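Local coordinates for protein carbohydrate binding module E1 (Uncultured bacterium, PDB 5KLE) that binds cello-oligosaccharides such as cellopentaose and probably recognises cellulose, at residues Ala72-Asn76 with Gly77-Ile81. Sequence-based numbering, arbitrary orientation.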
loop_
_atom_site.group_PDB
_atom_site.type_symbol
_atom_site.label_atom_id
_atom_site.label_comp_id
_atom_site.label_asym_id
_atom_site.label_seq_id
_atom_site.Cartn_x
_atom_site.Cartn_y
_atom_site.Cartn_z
ATOM N N ALA A 72 -0.535 -11.739 -3.640
ATOM C CA ALA A 72 -0.582 -12.413 -4.927
ATOM C C ALA A 72 -1.557 -11.702 -5.865
ATOM O O ALA A 72 -2.486 -11.003 -5.434
ATOM C CB ALA A 72 -1.000 -13.883 -4.755
ATOM N N ASN A 73 -1.293 -11.816 -7.150
ATOM C CA ASN A 73 -2.225 -11.349 -8.169
ATOM C C ASN A 73 -2.291 -9.827 -8.286
ATOM O O ASN A 73 -3.270 -9.294 -8.809
ATOM C CB ASN A 73 -3.635 -11.934 -7.977
ATOM C CG ASN A 73 -3.631 -13.445 -7.818
ATOM O OD1 ASN A 73 -2.906 -14.161 -8.519
ATOM N ND2 ASN A 73 -4.439 -13.939 -6.883
ATOM N N ALA A 74 -1.282 -9.100 -7.824
ATOM C CA ALA A 74 -1.162 -7.681 -8.133
ATOM C C ALA A 74 -0.435 -7.522 -9.466
ATOM O O ALA A 74 0.600 -8.156 -9.697
ATOM C CB ALA A 74 -0.410 -6.958 -7.015
ATOM N N ALA A 75 -0.979 -6.673 -10.337
ATOM C CA ALA A 75 -0.426 -6.473 -11.674
ATOM C C ALA A 75 0.975 -5.871 -11.608
ATOM O O ALA A 75 1.345 -5.192 -10.647
ATOM C CB ALA A 75 -1.339 -5.531 -12.467
ATOM N N ASN A 76 1.771 -6.145 -12.641
ATOM C CA ASN A 76 2.967 -5.349 -12.861
ATOM C C ASN A 76 2.557 -3.979 -13.395
ATOM O O ASN A 76 1.441 -3.784 -13.883
ATOM C CB ASN A 76 3.924 -6.035 -13.832
ATOM C CG ASN A 76 4.546 -7.303 -13.247
ATOM O OD1 ASN A 76 4.757 -7.391 -12.033
ATOM N ND2 ASN A 76 4.842 -8.285 -14.093
ATOM N N GLY A 77 3.482 -3.035 -13.329
ATOM C CA GLY A 77 3.190 -1.659 -13.720
ATOM C C GLY A 77 2.843 -0.763 -12.546
ATOM O O GLY A 77 3.155 -1.049 -11.382
ATOM N N ASP A 78 2.164 0.343 -12.864
ATOM C CA ASP A 78 1.792 1.304 -11.829
ATOM C C ASP A 78 0.577 0.787 -11.077
ATOM O O ASP A 78 -0.461 0.486 -11.687
ATOM C CB ASP A 78 1.411 2.653 -12.431
ATOM C CG ASP A 78 2.589 3.419 -12.991
ATOM O OD1 ASP A 78 3.740 3.191 -12.570
ATOM O OD2 ASP A 78 2.334 4.316 -13.834
ATOM N N LEU A 79 0.687 0.737 -9.756
ATOM C CA LEU A 79 -0.402 0.321 -8.885
ATOM C C LEU A 79 -0.786 1.499 -8.015
ATOM O O LEU A 79 0.070 2.288 -7.628
ATOM C CB LEU A 79 0.090 -0.796 -7.940
ATOM C CG LEU A 79 0.438 -2.116 -8.641
ATOM C CD1 LEU A 79 1.065 -3.020 -7.587
ATOM C CD2 LEU A 79 -0.753 -2.783 -9.269
ATOM N N TYR A 80 -2.076 1.611 -7.693
ATOM C CA TYR A 80 -2.576 2.628 -6.772
ATOM C C TYR A 80 -3.179 1.928 -5.562
ATOM O O TYR A 80 -4.142 1.157 -5.696
ATOM C CB TYR A 80 -3.549 3.584 -7.501
ATOM C CG TYR A 80 -2.794 4.313 -8.603
ATOM C CD1 TYR A 80 -2.018 5.462 -8.315
ATOM C CD2 TYR A 80 -2.673 3.760 -9.884
ATOM C CE1 TYR A 80 -1.272 6.066 -9.278
ATOM C CE2 TYR A 80 -1.898 4.378 -10.852
ATOM C CZ TYR A 80 -1.216 5.526 -10.556
ATOM O OH TYR A 80 -0.473 6.100 -11.562
ATOM N N ILE A 81 -2.592 2.167 -4.398
ATOM C CA ILE A 81 -2.885 1.424 -3.176
ATOM C C ILE A 81 -3.473 2.391 -2.146
ATOM O O ILE A 81 -2.777 3.309 -1.659
ATOM C CB ILE A 81 -1.626 0.721 -2.661
ATOM C CG1 ILE A 81 -1.026 -0.095 -3.827
ATOM C CG2 ILE A 81 -1.961 -0.146 -1.452
ATOM C CD1 ILE A 81 0.163 -0.966 -3.469
HETATM O O HOH W 1 -0.743 -1.919 -13.615
#
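Leu79 reaches back with its forked tip to Ala74 and Ala75 in the loop that leads into its own strand, a worked example of local packing in which a buried strand residue meets side chains four and five positions earlier. The two methyls divide the work: CD1 meets Ala74 CB at 4.2 Å, while CD2 meets Ala75 CB at 4.3 Å. The same CD2 comes closer still to the backbone, in van der Waals contact with Ala75 O at 3.5 Å. Placing CG beside the backbone N and anti to the carbonyl carbon (chi1 -67°) turns this fork toward the loop. One water bridges the turn across Gly77, donating to Asn76 O at 2.9 Å and to Asp78 O at 3.1 Å. Between those carbonyls sits Gly77, at backbone angles where a β-carbon would collide with Asn76 O.

The bend is the connection between two β-sheets: strand 67-71 edges the four-stranded antiparallel sheet, and strand 77-86 runs within the mixed one, an all-β construction in keeping with a carbohydrate-binding module. Leu79 also packs on Ile54 of strand 50-54 in its own sheet, while Ala74 rests on Leu40 of the other. Cutting the side chain of Leu79 back to an alanine is likely to deprive Ala74 CB and Ala75 CB of the methyls they meet here and to open a gap between loop and strand, although Leu40 would still touch Ala74. Farther out, Lys35 NZ holds the loop through hydrogen bonds to Ala74 O and Asn76 OD1, and Asp78 OD1 accepts from Asn34 ND2 on the neighbouring strand 30-35.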